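Long-range contacts in peroxisomal membrane protein LPX1 (Saccharomyces cerevisiae, PDB 2Y6U), which hydrolyses ester bonds of lipids in the peroxisome, with acyl esterase, triacylglycerol lipase and phospholipase A activity: residues K285-V291 and N312-I318; L138-H144 and F162-I168; E211-V215 and I236-K242; N226-I231 and N326-P330. One frame throughout, in Å; residues are numbered along the deposited sequence.

Contact 1 (K285-V291 and N312-I318); sequences KRTIHIV and NYHLDVI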
# COMPACT_ATOMS: atom_id res chain seq x y z
N LYS A 285 -13.28 -9.04 -5.60
CA LYS A 285 -13.64 -8.64 -6.94
C LYS A 285 -13.85 -9.80 -7.87
O LYS A 285 -13.20 -10.82 -7.76
CB LYS A 285 -12.49 -7.78 -7.56
CG LYS A 285 -12.06 -6.63 -6.73
CD LYS A 285 -13.18 -5.58 -6.46
CE LYS A 285 -12.75 -4.51 -5.46
NZ LYS A 285 -11.51 -3.82 -5.87
N ARG A 286 -14.71 -9.61 -8.86
CA ARG A 286 -14.78 -10.55 -9.93
C ARG A 286 -13.39 -10.75 -10.53
O ARG A 286 -12.74 -9.78 -10.92
CB ARG A 286 -15.68 -9.94 -11.00
CG ARG A 286 -15.74 -10.79 -12.25
CD ARG A 286 -16.72 -11.79 -12.06
NE ARG A 286 -17.21 -12.55 -13.25
CZ ARG A 286 -17.63 -13.83 -13.18
NH1 ARG A 286 -17.60 -14.55 -12.03
NH2 ARG A 286 -18.09 -14.42 -14.30
N THR A 287 -12.96 -12.00 -10.62
CA THR A 287 -11.65 -12.38 -11.07
C THR A 287 -11.77 -13.49 -12.10
O THR A 287 -12.43 -14.61 -11.88
CB THR A 287 -10.84 -12.84 -9.85
OG1 THR A 287 -10.77 -11.79 -8.90
CG2 THR A 287 -9.40 -13.25 -10.30
N ILE A 288 -11.30 -13.19 -13.28
CA ILE A 288 -11.26 -14.13 -14.38
C ILE A 288 -9.88 -14.77 -14.40
O ILE A 288 -8.87 -14.06 -14.39
CB ILE A 288 -11.44 -13.39 -15.71
CG1 ILE A 288 -12.64 -12.46 -15.67
CG2 ILE A 288 -11.47 -14.37 -16.86
CD1 ILE A 288 -14.07 -13.13 -15.23
N HIS A 289 -9.81 -16.09 -14.53
CA HIS A 289 -8.57 -16.81 -14.53
C HIS A 289 -8.52 -17.50 -15.85
O HIS A 289 -9.38 -18.32 -16.17
CB HIS A 289 -8.62 -17.77 -13.37
CG HIS A 289 -7.37 -18.55 -13.14
ND1 HIS A 289 -7.32 -19.57 -12.21
CD2 HIS A 289 -6.13 -18.47 -13.70
CE1 HIS A 289 -6.11 -20.07 -12.20
NE2 HIS A 289 -5.36 -19.41 -13.07
N ILE A 290 -7.59 -17.10 -16.71
CA ILE A 290 -7.46 -17.63 -18.03
C ILE A 290 -6.23 -18.51 -18.00
O ILE A 290 -5.13 -18.09 -17.61
CB ILE A 290 -7.30 -16.55 -19.08
CG1 ILE A 290 -8.52 -15.61 -19.07
CG2 ILE A 290 -7.07 -17.19 -20.55
CD1 ILE A 290 -8.49 -14.41 -20.02
N VAL A 291 -6.42 -19.77 -18.37
CA VAL A 291 -5.31 -20.72 -18.38
C VAL A 291 -5.20 -21.35 -19.74
O VAL A 291 -6.18 -21.47 -20.48
CB VAL A 291 -5.37 -21.79 -17.29
CG1 VAL A 291 -5.57 -21.19 -15.84
CG2 VAL A 291 -6.48 -22.81 -17.60
N ASN A 312 -15.38 -14.71 -6.04
CA ASN A 312 -16.07 -14.39 -7.27
C ASN A 312 -15.16 -14.74 -8.40
O ASN A 312 -14.36 -13.93 -8.86
CB ASN A 312 -16.50 -12.91 -7.30
CG ASN A 312 -17.47 -12.56 -8.44
OD1 ASN A 312 -17.78 -13.44 -9.29
ND2 ASN A 312 -17.96 -11.32 -8.49
N TYR A 313 -15.23 -15.98 -8.87
CA TYR A 313 -14.18 -16.57 -9.69
C TYR A 313 -14.76 -17.21 -10.95
O TYR A 313 -15.88 -17.85 -10.88
CB TYR A 313 -13.55 -17.67 -8.87
CG TYR A 313 -12.49 -18.51 -9.56
CD1 TYR A 313 -11.19 -18.13 -9.60
CD2 TYR A 313 -12.85 -19.72 -10.25
CE1 TYR A 313 -10.25 -18.84 -10.21
CE2 TYR A 313 -11.93 -20.44 -10.82
CZ TYR A 313 -10.61 -20.05 -10.82
OH TYR A 313 -9.67 -20.84 -11.41
N HIS A 314 -14.06 -17.03 -12.09
CA HIS A 314 -14.45 -17.66 -13.32
C HIS A 314 -13.21 -18.16 -14.02
O HIS A 314 -12.28 -17.38 -14.24
CB HIS A 314 -15.14 -16.68 -14.24
CG HIS A 314 -15.44 -17.24 -15.62
ND1 HIS A 314 -16.67 -17.75 -15.99
CD2 HIS A 314 -14.63 -17.42 -16.69
CE1 HIS A 314 -16.62 -18.14 -17.25
NE2 HIS A 314 -15.38 -18.01 -17.69
N LEU A 315 -13.17 -19.43 -14.42
CA LEU A 315 -12.05 -19.99 -15.16
C LEU A 315 -12.41 -20.03 -16.66
O LEU A 315 -13.54 -20.46 -17.05
CB LEU A 315 -11.73 -21.46 -14.71
CG LEU A 315 -10.49 -22.09 -15.41
CD1 LEU A 315 -9.14 -21.50 -14.86
CD2 LEU A 315 -10.65 -23.62 -15.36
N ASP A 316 -11.45 -19.62 -17.53
CA ASP A 316 -11.55 -19.89 -18.97
C ASP A 316 -10.33 -20.67 -19.40
O ASP A 316 -9.22 -20.30 -19.04
CB ASP A 316 -11.45 -18.65 -19.84
CG ASP A 316 -12.66 -17.93 -19.92
OD1 ASP A 316 -13.73 -18.55 -20.27
OD2 ASP A 316 -12.58 -16.76 -19.51
N VAL A 317 -10.53 -21.73 -20.12
CA VAL A 317 -9.41 -22.60 -20.53
C VAL A 317 -9.25 -22.36 -22.05
O VAL A 317 -10.21 -22.48 -22.80
CB VAL A 317 -9.72 -24.06 -20.21
CG1 VAL A 317 -8.69 -25.03 -20.77
CG2 VAL A 317 -9.81 -24.30 -18.66
N ILE A 318 -8.06 -22.00 -22.46
CA ILE A 318 -7.77 -21.76 -23.84
C ILE A 318 -7.32 -23.03 -24.44
O ILE A 318 -6.26 -23.54 -24.08
CB ILE A 318 -6.67 -20.62 -24.03
CG1 ILE A 318 -7.00 -19.30 -23.32
CG2 ILE A 318 -6.45 -20.36 -25.56
CD1 ILE A 318 -8.34 -18.68 -23.71
O HOH W 1 -13.08 -12.94 -5.80
O HOH W 2 -18.70 -16.98 -11.95

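Contact 2 (L138-H144 and F162-I168); sequences LNVVIGH and FHLLILI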
# COMPACT_ATOMS: atom_id res chain seq x y z
N LEU A 138 -14.55 2.52 -14.61
CA LEU A 138 -14.35 1.16 -14.17
C LEU A 138 -12.94 0.76 -14.62
O LEU A 138 -12.56 0.99 -15.73
CB LEU A 138 -15.36 0.21 -14.81
CG LEU A 138 -16.82 0.35 -14.28
CD1 LEU A 138 -17.84 -0.52 -15.09
CD2 LEU A 138 -16.99 0.06 -12.70
N ASN A 139 -12.21 0.19 -13.67
CA ASN A 139 -10.84 -0.08 -13.90
C ASN A 139 -10.61 -1.56 -13.89
O ASN A 139 -11.08 -2.25 -12.97
CB ASN A 139 -10.05 0.53 -12.77
CG ASN A 139 -10.19 2.09 -12.68
OD1 ASN A 139 -10.27 2.78 -13.69
ND2 ASN A 139 -10.39 2.60 -11.44
N VAL A 140 -9.82 -2.02 -14.83
CA VAL A 140 -9.59 -3.46 -15.02
C VAL A 140 -8.09 -3.70 -15.06
O VAL A 140 -7.37 -2.92 -15.68
CB VAL A 140 -10.13 -3.91 -16.37
CG1 VAL A 140 -9.86 -5.50 -16.58
CG2 VAL A 140 -11.59 -3.47 -16.57
N VAL A 141 -7.60 -4.68 -14.30
CA VAL A 141 -6.17 -5.05 -14.34
C VAL A 141 -6.08 -6.40 -14.96
O VAL A 141 -6.87 -7.26 -14.64
CB VAL A 141 -5.50 -5.00 -12.94
CG1 VAL A 141 -6.22 -5.92 -11.93
CG2 VAL A 141 -3.93 -5.29 -13.03
N ILE A 142 -5.16 -6.53 -15.90
CA ILE A 142 -4.95 -7.72 -16.65
C ILE A 142 -3.47 -8.08 -16.48
O ILE A 142 -2.55 -7.30 -16.79
CB ILE A 142 -5.29 -7.59 -18.16
CG1 ILE A 142 -6.68 -6.99 -18.40
CG2 ILE A 142 -5.02 -8.98 -18.89
CD1 ILE A 142 -6.70 -5.46 -18.53
N GLY A 143 -3.18 -9.27 -15.96
CA GLY A 143 -1.80 -9.62 -15.70
C GLY A 143 -1.49 -11.01 -16.16
O GLY A 143 -2.31 -11.93 -15.97
N HIS A 144 -0.37 -11.18 -16.81
CA HIS A 144 0.18 -12.52 -17.10
C HIS A 144 1.25 -12.96 -16.05
O HIS A 144 2.19 -12.22 -15.80
CB HIS A 144 0.79 -12.48 -18.50
CG HIS A 144 1.44 -13.75 -18.90
ND1 HIS A 144 2.77 -13.85 -19.20
CD2 HIS A 144 0.95 -15.00 -18.96
CE1 HIS A 144 3.08 -15.11 -19.46
NE2 HIS A 144 1.98 -15.84 -19.38
N PHE A 162 -9.23 -1.47 -8.57
CA PHE A 162 -9.66 -2.28 -9.71
C PHE A 162 -11.02 -2.95 -9.42
O PHE A 162 -11.19 -3.58 -8.40
CB PHE A 162 -8.55 -3.28 -10.11
CG PHE A 162 -7.32 -2.63 -10.57
CD1 PHE A 162 -7.27 -1.95 -11.74
CD2 PHE A 162 -6.14 -2.80 -9.87
CE1 PHE A 162 -6.10 -1.29 -12.13
CE2 PHE A 162 -4.96 -2.18 -10.30
CZ PHE A 162 -4.95 -1.44 -11.42
N HIS A 163 -11.91 -2.89 -10.37
CA HIS A 163 -13.21 -3.50 -10.23
C HIS A 163 -13.23 -4.94 -10.78
O HIS A 163 -14.12 -5.67 -10.46
CB HIS A 163 -14.21 -2.65 -11.01
CG HIS A 163 -14.27 -1.24 -10.53
ND1 HIS A 163 -13.52 -0.24 -11.11
CD2 HIS A 163 -14.92 -0.68 -9.47
CE1 HIS A 163 -13.74 0.90 -10.44
NE2 HIS A 163 -14.58 0.66 -9.44
N LEU A 164 -12.35 -5.23 -11.71
CA LEU A 164 -12.31 -6.52 -12.42
C LEU A 164 -10.83 -6.91 -12.58
O LEU A 164 -9.98 -6.06 -12.98
CB LEU A 164 -12.96 -6.36 -13.79
CG LEU A 164 -12.88 -7.58 -14.71
CD1 LEU A 164 -13.71 -8.75 -14.06
CD2 LEU A 164 -13.45 -7.21 -16.09
N LEU A 165 -10.49 -8.16 -12.24
CA LEU A 165 -9.13 -8.72 -12.37
C LEU A 165 -9.19 -9.79 -13.41
O LEU A 165 -10.14 -10.63 -13.40
CB LEU A 165 -8.68 -9.34 -11.05
CG LEU A 165 -8.12 -8.38 -10.00
CD1 LEU A 165 -9.07 -7.28 -9.49
CD2 LEU A 165 -7.53 -9.29 -8.90
N ILE A 166 -8.25 -9.79 -14.34
CA ILE A 166 -8.15 -10.81 -15.35
C ILE A 166 -6.70 -11.35 -15.25
O ILE A 166 -5.72 -10.63 -15.47
CB ILE A 166 -8.41 -10.30 -16.77
CG1 ILE A 166 -9.80 -9.62 -16.83
CG2 ILE A 166 -8.24 -11.50 -17.76
CD1 ILE A 166 -10.19 -9.10 -18.22
N LEU A 167 -6.58 -12.58 -14.82
CA LEU A 167 -5.31 -13.20 -14.56
C LEU A 167 -5.06 -14.24 -15.62
O LEU A 167 -5.83 -15.21 -15.75
CB LEU A 167 -5.37 -13.86 -13.16
CG LEU A 167 -5.96 -13.06 -12.01
CD1 LEU A 167 -5.95 -13.92 -10.72
CD2 LEU A 167 -5.20 -11.75 -11.77
N ILE A 168 -3.98 -14.09 -16.38
CA ILE A 168 -3.69 -15.03 -17.45
C ILE A 168 -2.50 -15.84 -16.92
O ILE A 168 -1.40 -15.31 -16.75
CB ILE A 168 -3.34 -14.34 -18.74
CG1 ILE A 168 -4.46 -13.36 -19.20
CG2 ILE A 168 -3.01 -15.44 -19.85
CD1 ILE A 168 -3.93 -12.27 -20.21

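Contact 3 (E211-V215 and I236-K242); sequences ESEYV and IDFERTK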
# COMPACT_ATOMS: atom_id res chain seq x y z
N GLU A 211 23.77 -8.69 -35.04
CA GLU A 211 22.36 -8.66 -35.37
C GLU A 211 21.86 -10.01 -35.89
O GLU A 211 20.78 -10.46 -35.50
CB GLU A 211 22.09 -7.55 -36.39
CG GLU A 211 20.69 -7.49 -37.03
CD GLU A 211 19.61 -7.21 -36.05
OE1 GLU A 211 19.92 -6.70 -34.93
OE2 GLU A 211 18.44 -7.49 -36.38
N SER A 212 22.62 -10.68 -36.77
CA SER A 212 22.16 -11.97 -37.29
C SER A 212 21.98 -13.01 -36.18
O SER A 212 20.98 -13.72 -36.17
CB SER A 212 23.11 -12.52 -38.35
OG SER A 212 23.53 -11.47 -39.19
N GLU A 213 22.94 -13.09 -35.25
CA GLU A 213 22.89 -14.07 -34.15
C GLU A 213 21.77 -13.73 -33.15
O GLU A 213 21.15 -14.63 -32.59
CB GLU A 213 24.23 -14.12 -33.40
CG GLU A 213 25.39 -14.66 -34.21
CD GLU A 213 25.23 -16.13 -34.55
OE1 GLU A 213 24.79 -16.88 -33.66
OE2 GLU A 213 25.57 -16.55 -35.70
N TYR A 214 21.57 -12.44 -32.94
CA TYR A 214 20.45 -11.94 -32.12
C TYR A 214 19.09 -12.41 -32.67
O TYR A 214 18.32 -13.06 -31.95
CB TYR A 214 20.48 -10.41 -32.01
CG TYR A 214 19.23 -9.80 -31.41
CD1 TYR A 214 18.83 -10.12 -30.11
CD2 TYR A 214 18.42 -8.94 -32.16
CE1 TYR A 214 17.69 -9.59 -29.57
CE2 TYR A 214 17.27 -8.43 -31.64
CZ TYR A 214 16.89 -8.74 -30.32
OH TYR A 214 15.71 -8.24 -29.79
N VAL A 215 18.77 -12.07 -33.92
CA VAL A 215 17.48 -12.49 -34.44
C VAL A 215 17.38 -14.03 -34.49
O VAL A 215 16.33 -14.59 -34.22
CB VAL A 215 17.20 -11.81 -35.80
CG1 VAL A 215 15.99 -12.46 -36.49
CG2 VAL A 215 17.02 -10.28 -35.64
N ILE A 236 11.23 -8.51 -30.69
CA ILE A 236 12.56 -8.40 -31.28
C ILE A 236 12.99 -6.96 -31.41
O ILE A 236 14.11 -6.58 -31.03
CB ILE A 236 12.62 -9.17 -32.64
CG1 ILE A 236 12.58 -10.69 -32.38
CG2 ILE A 236 13.87 -8.72 -33.46
CD1 ILE A 236 12.14 -11.61 -33.65
N ASP A 237 12.10 -6.12 -31.91
CA ASP A 237 12.40 -4.72 -32.15
C ASP A 237 12.51 -3.93 -30.84
O ASP A 237 13.31 -2.96 -30.75
CB ASP A 237 11.33 -4.09 -33.07
CG ASP A 237 11.44 -4.61 -34.54
OD1 ASP A 237 12.56 -4.96 -34.94
OD2 ASP A 237 10.42 -4.69 -35.27
N PHE A 238 11.72 -4.30 -29.85
CA PHE A 238 11.67 -3.52 -28.57
C PHE A 238 12.92 -3.82 -27.71
O PHE A 238 13.49 -2.94 -27.06
CB PHE A 238 10.43 -3.86 -27.82
CG PHE A 238 10.39 -3.29 -26.41
CD1 PHE A 238 9.92 -2.01 -26.19
CD2 PHE A 238 10.77 -4.06 -25.33
CE1 PHE A 238 9.88 -1.50 -24.91
CE2 PHE A 238 10.74 -3.58 -24.09
CZ PHE A 238 10.29 -2.29 -23.86
N GLU A 239 13.34 -5.08 -27.72
CA GLU A 239 14.46 -5.53 -26.89
C GLU A 239 15.81 -5.10 -27.44
O GLU A 239 16.79 -5.09 -26.70
CB GLU A 239 14.43 -7.08 -26.70
CG GLU A 239 13.31 -7.66 -25.82
CD GLU A 239 13.45 -7.23 -24.32
OE1 GLU A 239 14.61 -6.89 -23.93
OE2 GLU A 239 12.44 -7.36 -23.53
N ARG A 240 15.91 -4.81 -28.74
CA ARG A 240 17.21 -4.62 -29.35
C ARG A 240 17.86 -3.33 -28.83
O ARG A 240 17.24 -2.28 -28.92
CB ARG A 240 17.06 -4.55 -30.87
CG ARG A 240 18.32 -4.31 -31.64
CD ARG A 240 17.98 -4.05 -33.12
NE ARG A 240 17.57 -5.24 -33.85
CZ ARG A 240 16.34 -5.51 -34.32
NH1 ARG A 240 15.32 -4.68 -34.15
NH2 ARG A 240 16.13 -6.64 -35.00
N THR A 241 19.05 -3.44 -28.23
CA THR A 241 19.91 -2.28 -27.92
C THR A 241 21.35 -2.52 -28.47
O THR A 241 21.86 -3.67 -28.50
CB THR A 241 19.93 -1.87 -26.41
OG1 THR A 241 21.00 -2.55 -25.72
CG2 THR A 241 18.57 -2.09 -25.71
N LYS A 242 21.99 -1.44 -28.92
CA LYS A 242 23.26 -1.55 -29.68
C LYS A 242 24.34 -0.62 -29.15
O LYS A 242 24.13 0.03 -28.14
CB LYS A 242 23.00 -1.25 -31.18
CG LYS A 242 22.13 -2.36 -31.92
CD LYS A 242 22.09 -2.18 -33.47
CE LYS A 242 22.53 -3.47 -34.30
NZ LYS A 242 21.48 -4.60 -34.51

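Contact 4 (N226-I231 and N326-P330); sequences NAHSQI and NVEAP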
# COMPACT_ATOMS: atom_id res chain seq x y z
N ASN A 226 7.47 -19.37 -30.37
CA ASN A 226 6.14 -19.72 -30.84
C ASN A 226 5.15 -18.58 -30.67
O ASN A 226 3.97 -18.78 -30.86
CB ASN A 226 5.60 -21.00 -30.16
CG ASN A 226 6.38 -22.24 -30.60
OD1 ASN A 226 6.90 -22.95 -29.77
ND2 ASN A 226 6.49 -22.48 -31.90
N ALA A 227 5.62 -17.39 -30.33
CA ALA A 227 4.71 -16.26 -30.15
C ALA A 227 4.13 -15.89 -31.52
O ALA A 227 4.72 -16.15 -32.57
CB ALA A 227 5.42 -15.06 -29.54
N HIS A 228 2.91 -15.39 -31.50
CA HIS A 228 2.30 -14.78 -32.72
C HIS A 228 3.35 -13.97 -33.48
O HIS A 228 4.03 -13.14 -32.86
CB HIS A 228 1.15 -13.87 -32.28
CG HIS A 228 0.30 -13.39 -33.40
ND1 HIS A 228 0.72 -12.45 -34.33
CD2 HIS A 228 -0.99 -13.68 -33.73
CE1 HIS A 228 -0.24 -12.25 -35.21
NE2 HIS A 228 -1.30 -12.95 -34.85
N SER A 229 3.48 -14.17 -34.78
CA SER A 229 4.57 -13.53 -35.53
C SER A 229 4.67 -11.99 -35.30
O SER A 229 5.77 -11.46 -35.27
CB SER A 229 4.49 -13.88 -37.02
OG SER A 229 3.22 -13.50 -37.46
N GLN A 230 3.53 -11.28 -35.13
CA GLN A 230 3.59 -9.84 -34.93
C GLN A 230 4.13 -9.54 -33.55
O GLN A 230 4.86 -8.57 -33.39
CB GLN A 230 2.23 -9.12 -35.13
CG GLN A 230 1.63 -9.36 -36.49
CD GLN A 230 0.28 -8.62 -36.78
OE1 GLN A 230 -0.52 -9.09 -37.61
NE2 GLN A 230 0.05 -7.48 -36.12
N ILE A 231 3.76 -10.33 -32.53
CA ILE A 231 4.25 -10.08 -31.19
C ILE A 231 5.75 -10.40 -31.06
O ILE A 231 6.51 -9.65 -30.49
CB ILE A 231 3.39 -10.84 -30.12
CG1 ILE A 231 1.93 -10.35 -30.20
CG2 ILE A 231 3.89 -10.67 -28.69
CD1 ILE A 231 0.95 -11.05 -29.19
N ASN A 326 -0.77 -15.82 -23.69
CA ASN A 326 -0.98 -14.38 -23.97
C ASN A 326 -0.23 -13.93 -25.21
O ASN A 326 -0.74 -13.05 -25.90
CB ASN A 326 -0.62 -13.44 -22.83
CG ASN A 326 0.82 -13.53 -22.42
OD1 ASN A 326 1.37 -14.62 -22.39
ND2 ASN A 326 1.44 -12.37 -22.13
N VAL A 327 0.96 -14.48 -25.46
CA VAL A 327 1.72 -14.10 -26.67
C VAL A 327 1.56 -15.09 -27.82
O VAL A 327 1.77 -14.72 -28.94
CB VAL A 327 3.19 -13.81 -26.38
CG1 VAL A 327 3.28 -12.65 -25.29
CG2 VAL A 327 3.98 -15.03 -25.90
N GLU A 328 1.20 -16.34 -27.53
CA GLU A 328 1.08 -17.35 -28.58
C GLU A 328 -0.28 -17.49 -29.19
O GLU A 328 -0.38 -17.86 -30.35
CB GLU A 328 1.53 -18.71 -28.05
CG GLU A 328 2.93 -18.66 -27.52
CD GLU A 328 3.43 -20.00 -26.95
OE1 GLU A 328 2.60 -20.90 -26.67
OE2 GLU A 328 4.66 -20.13 -26.75
N ALA A 329 -1.33 -17.22 -28.43
CA ALA A 329 -2.68 -17.20 -28.98
C ALA A 329 -3.39 -15.96 -28.53
O ALA A 329 -4.44 -16.04 -27.91
CB ALA A 329 -3.47 -18.50 -28.50
N PRO A 330 -2.85 -14.74 -28.84
CA PRO A 330 -3.47 -13.51 -28.35
C PRO A 330 -4.94 -13.35 -28.82
O PRO A 330 -5.74 -12.79 -28.09
CB PRO A 330 -2.56 -12.42 -28.94
CG PRO A 330 -2.03 -13.07 -30.20
CD PRO A 330 -1.78 -14.46 -29.82
O HOH W 3 6.86 -18.94 -27.60

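Contact 1 (K285-V291 and N312-I318)
N312 opens the pairing: its O accepts from T287 N at 3.0 Å, its OD1 takes R286 NH1 at 3.0 Å, and its N reaches K285 O through a water lying 2.9 Å from each atom. Y313 shares a sheet face with T287 and H289. With chi1 near 180° its ring runs along the strand, so that OH lies 2.8 Å from H289 ND1 in a hydrogen bond, while the two rings meet rim to rim. A second water links Y313 O to R286 NH1. H314 donates from N to T287 O (2.9 Å) and accepts at O from H289 N (2.8 Å); on the opposite face its CB lies over the R286 guanidinium and its NE2 donates to D316 OD1 at 3.1 Å. L315 sets CD1 over the H289 ring, 4.0 Å from the centroid, a CH-pi contact, and 3.7 Å from V291 CG1. D316 bonds through N to H289 O (2.8 Å) and through O to V291 N (2.9 Å), while its carboxylate turns to R336 and H340 of helix 330-347. V317 adds CG2 against V291 CG2 at 3.8 Å. I318 closes the ladder, N to V291 O at 2.8 Å, and packs CG1 on I290 CG2 at 3.5 Å. This in-register parallel pair, joined through helix 300-309, is a beta-alpha-beta crossover ending the alpha/beta-hydrolase sheet.

Contact 2 (L138-H144 and F162-I168)
Two neighbouring parallel strands in the middle of the main sheet meet here, almost wholly buried, their short axes 4.8 Å apart and inclined by 11°. The ladder alternates regularly: V141 N to L164 O (3.1 Å), I166 N to V141 O (2.9 Å), G143 N to I166 O (2.9 Å) and I168 N to G143 O (2.8 Å). Around N139 the pattern changes. N139 O accepts from H163 N at 2.8 Å and only weakly from L164 N at 3.5 Å, while N139 N donates to the side-chain atom H163 ND1 at 2.9 Å. L138 CD2 covers a face of that imidazole, 3.7 Å from its centroid. One sheet face carries V140, I142, H144, L164, I166 and I168, with I142 CG2 on I168 CD1 at 3.7 Å. On the other, V141 CB stands squarely over the F162 ring, 3.6 Å from its centroid, and V141 CG1 touches L165 CG at 3.7 Å; helix 146-157 covers this face at V141, L165 and L167. G143 follows V141 on it without a side chain. H144 ends the strand, its NE2 bonded to H323 O. Strand 137-144, helix 146-157 and strand 164-168 form a beta-alpha-beta unit, and the sequence from G143 to G147 fits the GxSxG nucleophile elbow of alpha/beta hydrolases, with S145 the probable nucleophile.

Contact 3 (E211-V215 and I236-K242)
E211 has chi1 near 180° and chi2 near +60°, which bends its carboxylate alongside the helix and presents both oxygens to residues 236-242. R240 answers with a side chain extended through chi1 and chi2 and bent at chi3 (-74°). Its guanidinium docks side-on: NE lies 3.0 Å from E211 OE1 and NH2 2.8 Å from E211 OE2, a two-pronged salt bridge, while NH1 meets D237 OD1 of its own segment at 2.9 Å. K242, whose chi3 of 126° lies between wells, brings NZ to 2.6 Å from E211 OE1. Y214 takes a t rotamer that carries its ring across the gap, so that OH donates to I236 O at 2.6 Å near the C-terminal end of helix 229-239, where R240 N binds the same oxygen only weakly at 3.4 Å. Y214 CE2 lies over one guanidinium face of R240 and touches I236 CG2 at 3.9 Å; V215 CG2 adds a looser contact to I236 CG2 at 4.1 Å. V253 and T255 of strand 253-255 pack on Y214. The E211 ion pairs to R240 and K242, and the Y214-I236 hydrogen bond with its apolar surround, thus both join helix 211-220 to segment 236-242.

Contact 4 (N226-I231 and N326-P330)
One direct hydrogen bond crosses the interface: H228 N donates to V327 O at 2.9 Å, using a carbonyl near the end of helix 325-328. A water adds a second polar link, accepting from N226 N at 2.9 Å and donating to E328 OE2 at 2.6 Å; E328 OE1 is held by S322. Within its own segment, H228 is the N-cap of helix 229-239, and its ND1 accepts from Q230 N at 3.1 Å. Apolar contacts fill the remaining space. A227 CB lies 3.9 Å from V327 CG2, I231 CG2 lies 4.0 Å from V327 CB, and I231 CD1 reaches P330 CG at 3.7 Å. The H228 ring also touches this proline, CD2 to CG at 3.7 Å. The contact thus sets the start of helix 229-239 against the A329 junction between helices 325-328 and 330-347, with Y70 packing on H228, I231 and P330, and V67 on V327.

Contacts 1 and 2 belong to the parallel part of one mixed sheet, where strands 164-168 and 286-292 are neighbours; K285 NZ to F162 O (2.6 Å) is a probable hydrogen bond. Contact 2 is buried and largely aliphatic, whereas contact 1 includes strand 313-318, outermost in the sheet within this chain, and adds R286, the D316 carboxylate and two bridging waters. Contacts 3 and 4 use the two ends of helix 229-239. The former, its centre about 25 Å from the centre of the chain, relies on salt bridges; the latter is more buried and combines a backbone bond with apolar packing. N326 OD1 of contact 4 packs 3.3 Å from H144 NE2 of contact 2.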